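Local coordinates for protein paenibacillus xanthan lyase (Paenibacillus, PDB 6F2P) that probably cleaves the mannosyl-glucuronosyl linkage of xanthan side chains by beta-elimination, as a calcium-containing polysaccharide lyase of family 8, at residues V299-S307 and F318-L326; L435-N443 and L473-K484. All coordinates share one frame; numbering follows the deposited sequence.

In the fold
Contact 1 and contact 2 take one packing mode from each of two domains of this family 8 lyase. Contact 1 joins helix 292-307 to helix 312-328, consecutive along the chain, within the N-terminal alpha-helical domain. It closes before contact 2 opens. Contact 2 lies in the super-sandwich domain, where strand 439-441, an outermost strand of one antiparallel sheet, packs against the hairpin of strands 466-474 and 481-488 in another. The two centres are 38 Å apart and the nearest atoms about 22 Å. With no residue or sheet in common, each contact belongs to the internal packing of its own domain, helix on helix in the first and sheet on sheet in the second.

Contact 1: residues V299-S307 and F318-L326; sequences VMASIIRLS and FKRMVKYWL
Ile303 meets the edge of the Trp325 indole, its CD1 lying near the ring plane 3.8 Å from Trp325 CZ3, while one indole face carries the backbone oxygen of Met321. The Phe318 ring turns its own edge to the backbone of the opposing helix: Ser307 N lies in the ring plane, and Leu306 CB approaches CE2 obliquely at 3.7 Å. Between the rings, Ile303 is a knob in a hole made by Phe318, Met321, Val322 and Trp325. Its CG2, anti to the backbone N (chi1 -69° for CG1), reaches Val322 CG2 at 3.5 Å. Val322 CG1 receives Ile304 CG1 at 3.8 Å. Met300 bends at chi3 (56°), placing CE 3.8 Å from Leu326 CD2. If Phe318 were an alanine, the lost ring would probably open a gap beside Leu306 and deprive Tyr264 of its aromatic neighbour. The pair is a helical hairpin of the N-terminal alpha-helical domain, its short connection joining roughly antiparallel helices, 148° between segment directions and 9.3 Å between axes at closest. Helix 256-267 adds Ile263 against both Ile303 and Phe318, helix 340-351 brings Leu349 onto Val322, and helix 229-244 touches Leu306 through Ala238.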
# COMPACT_ATOMS: atom_id res chain seq x y z
N VAL A 299 19.16 14.18 6.36
CA VAL A 299 18.61 13.07 7.12
C VAL A 299 19.65 12.50 8.09
O VAL A 299 19.35 12.26 9.27
CB VAL A 299 18.10 11.95 6.20
CG1 VAL A 299 17.59 10.80 7.03
CG2 VAL A 299 17.01 12.47 5.29
N MET A 300 20.86 12.29 7.58
CA MET A 300 21.96 11.83 8.43
C MET A 300 22.18 12.81 9.58
O MET A 300 22.43 12.41 10.71
CB MET A 300 23.24 11.67 7.62
CG MET A 300 23.15 10.58 6.57
SD MET A 300 24.57 10.48 5.46
CE MET A 300 25.94 10.27 6.58
N ALA A 301 22.05 14.10 9.27
CA ALA A 301 22.22 15.15 10.27
C ALA A 301 21.11 15.08 11.30
O ALA A 301 21.35 15.23 12.49
CB ALA A 301 22.25 16.53 9.62
N SER A 302 19.90 14.84 10.83
CA SER A 302 18.75 14.74 11.71
C SER A 302 18.87 13.54 12.63
O SER A 302 18.45 13.60 13.79
CB SER A 302 17.46 14.64 10.89
OG SER A 302 17.17 15.86 10.23
N ILE A 303 19.45 12.46 12.12
CA ILE A 303 19.59 11.23 12.89
C ILE A 303 20.60 11.42 14.02
O ILE A 303 20.39 10.96 15.15
CB ILE A 303 19.95 10.02 12.00
CG1 ILE A 303 18.76 9.67 11.10
CG2 ILE A 303 20.30 8.82 12.85
CD1 ILE A 303 19.05 8.58 10.08
N ILE A 304 21.69 12.12 13.70
CA ILE A 304 22.68 12.51 14.70
C ILE A 304 22.05 13.38 15.79
O ILE A 304 22.29 13.17 16.98
CB ILE A 304 23.84 13.26 14.04
CG1 ILE A 304 24.63 12.31 13.14
CG2 ILE A 304 24.74 13.89 15.08
CD1 ILE A 304 25.70 12.99 12.33
N ARG A 305 21.24 14.35 15.38
CA ARG A 305 20.53 15.19 16.34
C ARG A 305 19.58 14.37 17.19
O ARG A 305 19.45 14.60 18.39
CB ARG A 305 19.76 16.30 15.62
CG ARG A 305 20.63 17.40 15.04
CD ARG A 305 21.08 18.36 16.12
NE ARG A 305 22.05 19.34 15.62
CZ ARG A 305 23.27 19.50 16.12
NH1 ARG A 305 23.70 18.76 17.14
NH2 ARG A 305 24.07 20.42 15.60
N LEU A 306 18.90 13.40 16.57
CA LEU A 306 17.97 12.57 17.32
C LEU A 306 18.67 11.63 18.31
O LEU A 306 18.14 11.35 19.37
CB LEU A 306 17.03 11.80 16.40
CG LEU A 306 15.96 12.70 15.77
CD1 LEU A 306 15.16 11.95 14.73
CD2 LEU A 306 15.04 13.29 16.82
N SER A 307 19.88 11.19 17.97
CA SER A 307 20.64 10.32 18.87
C SER A 307 21.03 11.06 20.14
O SER A 307 21.19 10.47 21.20
CB SER A 307 21.88 9.77 18.17
OG SER A 307 22.83 10.80 17.97
N PHE A 318 20.99 4.56 16.16
CA PHE A 318 21.19 5.72 15.31
C PHE A 318 22.66 5.97 15.02
O PHE A 318 23.02 6.26 13.88
CB PHE A 318 20.58 6.97 15.94
CG PHE A 318 19.08 6.98 15.93
CD1 PHE A 318 18.36 5.89 15.45
CD2 PHE A 318 18.38 8.09 16.38
CE1 PHE A 318 16.99 5.91 15.44
CE2 PHE A 318 17.00 8.11 16.37
CZ PHE A 318 16.31 7.01 15.90
N LYS A 319 23.51 5.88 16.04
CA LYS A 319 24.93 6.15 15.85
C LYS A 319 25.54 5.09 14.97
O LYS A 319 26.46 5.37 14.21
CB LYS A 319 25.68 6.20 17.18
CG LYS A 319 25.30 7.37 18.06
CD LYS A 319 26.10 7.37 19.35
CE LYS A 319 25.44 8.27 20.37
NZ LYS A 319 26.31 8.56 21.54
N ARG A 320 25.02 3.87 15.06
CA ARG A 320 25.59 2.77 14.31
C ARG A 320 25.30 2.91 12.83
O ARG A 320 26.17 2.65 12.00
CB ARG A 320 25.08 1.42 14.83
CG ARG A 320 25.65 1.02 16.18
CD ARG A 320 25.37 -0.44 16.51
NE ARG A 320 26.27 -1.34 15.80
CZ ARG A 320 25.90 -2.51 15.28
NH1 ARG A 320 24.64 -2.92 15.37
NH2 ARG A 320 26.80 -3.26 14.65
N MET A 321 24.09 3.32 12.48
CA MET A 321 23.76 3.42 11.07
C MET A 321 24.46 4.63 10.44
O MET A 321 25.00 4.54 9.33
CB MET A 321 22.24 3.41 10.86
CG MET A 321 21.50 4.62 11.40
SD MET A 321 19.72 4.54 11.06
CE MET A 321 19.16 3.42 12.33
N VAL A 322 24.49 5.76 11.16
CA VAL A 322 25.20 6.94 10.68
C VAL A 322 26.70 6.66 10.51
O VAL A 322 27.31 7.09 9.53
CB VAL A 322 24.96 8.16 11.58
CG1 VAL A 322 25.90 9.31 11.24
CG2 VAL A 322 23.53 8.62 11.44
N LYS A 323 27.29 5.93 11.45
CA LYS A 323 28.71 5.59 11.32
C LYS A 323 28.96 4.82 10.04
O LYS A 323 29.86 5.16 9.28
CB LYS A 323 29.21 4.78 12.52
CG LYS A 323 30.72 4.55 12.50
CD LYS A 323 31.27 4.23 13.88
CE LYS A 323 32.79 4.20 13.86
NZ LYS A 323 33.38 4.02 15.22
N TYR A 324 28.15 3.78 9.82
CA TYR A 324 28.19 2.97 8.60
C TYR A 324 28.23 3.83 7.36
O TYR A 324 29.11 3.66 6.51
CB TYR A 324 26.97 2.04 8.54
CG TYR A 324 26.87 1.19 7.29
CD1 TYR A 324 27.80 0.19 7.03
CD2 TYR A 324 25.85 1.37 6.37
CE1 TYR A 324 27.72 -0.61 5.89
CE2 TYR A 324 25.75 0.59 5.23
CZ TYR A 324 26.69 -0.40 5.00
OH TYR A 324 26.62 -1.20 3.87
N TRP A 325 27.29 4.76 7.26
CA TRP A 325 27.19 5.63 6.10
C TRP A 325 28.37 6.60 5.98
O TRP A 325 28.78 6.96 4.88
CB TRP A 325 25.89 6.42 6.13
CG TRP A 325 24.66 5.57 5.99
CD1 TRP A 325 24.51 4.45 5.21
CD2 TRP A 325 23.40 5.76 6.65
NE1 TRP A 325 23.23 3.95 5.34
CE2 TRP A 325 22.53 4.73 6.22
CE3 TRP A 325 22.92 6.71 7.56
CZ2 TRP A 325 21.22 4.63 6.67
CZ3 TRP A 325 21.61 6.60 8.01
CH2 TRP A 325 20.78 5.57 7.57
N LEU A 326 28.91 7.05 7.11
CA LEU A 326 30.00 8.02 7.09
C LEU A 326 31.28 7.36 6.64
O LEU A 326 32.08 7.96 5.92
CB LEU A 326 30.20 8.65 8.47
CG LEU A 326 29.18 9.69 8.90
CD1 LEU A 326 29.35 10.02 10.38
CD2 LEU A 326 29.34 10.94 8.05

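Contact 2: residues L435-N443 and L473-K484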
# COMPACT_ATOMS: atom_id res chain seq x y z
N LEU A 435 13.02 5.37 -18.81
CA LEU A 435 13.42 5.08 -17.43
C LEU A 435 13.26 3.58 -17.10
O LEU A 435 12.27 2.95 -17.49
CB LEU A 435 12.60 5.94 -16.46
CG LEU A 435 12.83 7.44 -16.58
CD1 LEU A 435 11.97 8.23 -15.59
CD2 LEU A 435 14.31 7.74 -16.38
N PRO A 436 14.24 3.01 -16.37
CA PRO A 436 14.29 1.56 -16.12
C PRO A 436 13.01 0.99 -15.51
O PRO A 436 12.38 1.63 -14.66
CB PRO A 436 15.44 1.41 -15.12
CG PRO A 436 16.30 2.63 -15.35
CD PRO A 436 15.36 3.73 -15.72
N GLY A 437 12.62 -0.18 -15.98
CA GLY A 437 11.50 -0.90 -15.41
C GLY A 437 10.16 -0.51 -15.98
O GLY A 437 9.22 -1.30 -15.95
N THR A 438 10.08 0.71 -16.52
CA THR A 438 8.82 1.26 -16.98
C THR A 438 8.31 0.60 -18.26
O THR A 438 9.10 0.13 -19.08
CB THR A 438 8.94 2.77 -17.25
OG1 THR A 438 10.02 3.01 -18.15
CG2 THR A 438 9.20 3.51 -15.95
N THR A 439 6.99 0.59 -18.43
CA THR A 439 6.39 0.27 -19.72
C THR A 439 5.76 1.54 -20.27
O THR A 439 4.88 2.10 -19.63
CB THR A 439 5.29 -0.80 -19.57
OG1 THR A 439 5.90 -2.03 -19.17
CG2 THR A 439 4.55 -1.00 -20.88
N VAL A 440 6.20 1.99 -21.45
CA VAL A 440 5.75 3.28 -21.99
C VAL A 440 5.46 3.29 -23.50
O VAL A 440 5.87 2.38 -24.24
CB VAL A 440 6.82 4.38 -21.77
CG1 VAL A 440 7.06 4.61 -20.28
CG2 VAL A 440 8.11 4.01 -22.49
N LEU A 441 4.75 4.33 -23.95
CA LEU A 441 4.65 4.64 -25.38
C LEU A 441 5.92 5.36 -25.77
O LEU A 441 6.33 6.31 -25.09
CB LEU A 441 3.46 5.55 -25.66
CG LEU A 441 2.08 4.99 -25.36
CD1 LEU A 441 1.02 6.07 -25.58
CD2 LEU A 441 1.81 3.75 -26.22
N GLN A 442 6.56 4.92 -26.85
CA GLN A 442 7.89 5.41 -27.19
C GLN A 442 7.94 6.92 -27.42
O GLN A 442 7.14 7.47 -28.19
CB GLN A 442 8.43 4.69 -28.42
CG GLN A 442 9.70 5.30 -28.97
CD GLN A 442 10.29 4.50 -30.10
OE1 GLN A 442 9.57 3.78 -30.81
NE2 GLN A 442 11.61 4.60 -30.28
N ASN A 443 8.89 7.56 -26.73
CA ASN A 443 9.15 9.00 -26.87
C ASN A 443 7.90 9.86 -26.67
O ASN A 443 7.58 10.71 -27.49
CB ASN A 443 9.79 9.29 -28.22
CG ASN A 443 10.39 10.68 -28.30
OD1 ASN A 443 11.46 10.94 -27.74
ND2 ASN A 443 9.71 11.57 -29.01
N LEU A 473 -0.75 -0.78 -14.72
CA LEU A 473 -0.46 0.49 -15.33
C LEU A 473 -1.61 0.93 -16.22
O LEU A 473 -2.17 0.12 -16.95
CB LEU A 473 0.82 0.40 -16.16
CG LEU A 473 1.10 1.60 -17.06
CD1 LEU A 473 1.31 2.85 -16.21
CD2 LEU A 473 2.30 1.35 -17.95
N HIS A 474 -1.96 2.20 -16.15
CA HIS A 474 -2.76 2.83 -17.18
C HIS A 474 -2.31 4.27 -17.32
O HIS A 474 -2.75 5.14 -16.56
CB HIS A 474 -4.25 2.80 -16.85
CG HIS A 474 -5.10 3.40 -17.92
ND1 HIS A 474 -6.40 3.81 -17.69
CD2 HIS A 474 -4.84 3.66 -19.22
CE1 HIS A 474 -6.90 4.30 -18.82
NE2 HIS A 474 -5.98 4.22 -19.76
N THR A 475 -1.41 4.51 -18.27
CA THR A 475 -0.86 5.84 -18.53
C THR A 475 -1.97 6.87 -18.64
O THR A 475 -2.95 6.65 -19.36
CB THR A 475 -0.03 5.83 -19.83
OG1 THR A 475 0.86 4.70 -19.82
CG2 THR A 475 0.80 7.10 -19.94
N VAL A 476 -1.84 7.99 -17.93
CA VAL A 476 -2.92 8.98 -17.99
C VAL A 476 -2.88 9.71 -19.32
O VAL A 476 -1.81 10.04 -19.84
CB VAL A 476 -2.95 9.95 -16.77
CG1 VAL A 476 -2.42 9.26 -15.52
CG2 VAL A 476 -2.16 11.18 -17.05
N GLY A 477 -4.06 9.92 -19.91
CA GLY A 477 -4.13 10.53 -21.23
C GLY A 477 -3.81 9.57 -22.37
O GLY A 477 -3.80 9.96 -23.53
N LYS A 478 -3.54 8.32 -22.03
CA LYS A 478 -3.25 7.32 -23.04
C LYS A 478 -4.17 6.11 -22.88
O LYS A 478 -4.83 5.95 -21.86
CB LYS A 478 -1.79 6.89 -22.97
CG LYS A 478 -0.78 8.05 -23.01
CD LYS A 478 -0.88 8.85 -24.28
CE LYS A 478 0.33 9.78 -24.43
NZ LYS A 478 0.19 10.73 -25.59
N SER A 479 -4.21 5.26 -23.90
CA SER A 479 -4.99 4.03 -23.78
C SER A 479 -4.11 2.97 -23.13
O SER A 479 -4.61 2.01 -22.53
CB SER A 479 -5.48 3.54 -25.14
OG SER A 479 -4.39 3.15 -25.96
N LEU A 480 -2.79 3.16 -23.26
CA LEU A 480 -1.80 2.20 -22.81
C LEU A 480 -2.13 1.66 -21.44
O LEU A 480 -2.44 2.41 -20.52
CB LEU A 480 -0.39 2.80 -22.80
CG LEU A 480 0.69 1.84 -22.27
CD1 LEU A 480 0.73 0.55 -23.08
CD2 LEU A 480 2.07 2.47 -22.21
N THR A 481 -2.08 0.34 -21.32
CA THR A 481 -2.33 -0.31 -20.05
C THR A 481 -1.50 -1.58 -19.98
O THR A 481 -1.14 -2.17 -21.01
CB THR A 481 -3.83 -0.61 -19.88
OG1 THR A 481 -4.11 -0.89 -18.50
CG2 THR A 481 -4.24 -1.78 -20.76
N ALA A 482 -1.15 -2.00 -18.76
CA ALA A 482 -0.31 -3.18 -18.60
C ALA A 482 -0.38 -3.74 -17.19
O ALA A 482 -0.68 -3.02 -16.23
CB ALA A 482 1.11 -2.85 -18.94
N LYS A 483 -0.10 -5.03 -17.06
CA LYS A 483 0.05 -5.66 -15.75
C LYS A 483 1.51 -6.05 -15.51
O LYS A 483 2.05 -6.97 -16.14
CB LYS A 483 -0.90 -6.84 -15.58
CG LYS A 483 -2.33 -6.39 -15.36
CD LYS A 483 -3.34 -7.44 -15.79
CE LYS A 483 -4.76 -6.93 -15.56
NZ LYS A 483 -5.80 -7.94 -15.86
N LYS A 484 2.15 -5.31 -14.61
CA LYS A 484 3.56 -5.46 -14.33
C LYS A 484 3.73 -5.98 -12.91
O LYS A 484 3.13 -5.44 -11.96
CB LYS A 484 4.28 -4.12 -14.49
CG LYS A 484 4.01 -3.44 -15.82
CD LYS A 484 4.37 -1.95 -15.80
CE LYS A 484 5.86 -1.73 -15.53
NZ LYS A 484 6.73 -2.17 -16.66
O HOH W 1 3.65 4.59 -19.38
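Lys484 reaches across to Thr439 and Gly437 and supplies the direct hydrogen bonds of this contact. Its chain folds over at the last two torsions (chi3 62°, chi4 69°), bringing NZ to 2.7 Å from Gly437 O, in the carbonyl plane, and to 2.6 Å from Thr439 OG1. Tyr615 OH is a third partner of the same ammonium group, and Thr439 OG1 is also bonded to Thr510 OG1. A second polar link runs through a water, which donates to Thr439 O and accepts from Thr475 OG1, both at 2.8 Å.

Apolar contacts accompany these links. Leu441 CD1 lies against the methylene chain of Lys478, 3.6 Å from its CD, while Leu441 CG meets Leu480 CD2 at 4.0 Å. That same Leu480 methyl also rests on the backbone between Val440 and Leu441. Leu473 CD2 comes within 4.0 Å of Thr439 CB.

Backbone bonding belongs to the hairpin itself. Leu473 and Ala482 form a hydrogen-bonded antiparallel pair, and Leu473 O additionally takes the hydroxyl of Thr481; the tip from Thr475 to Lys478 is a type II turn. No backbone bond joins the hairpin to strand 439-441, which pairs instead with strand 508-516, so the two meet through side chains as layers of the sandwich.

The chemistry thus sets a buried lysine amine among uncharged oxygens, a carbonyl and two hydroxyls. These three oxygen dipoles would probably compensate part of the cost of burying its charge next to leucine side chains.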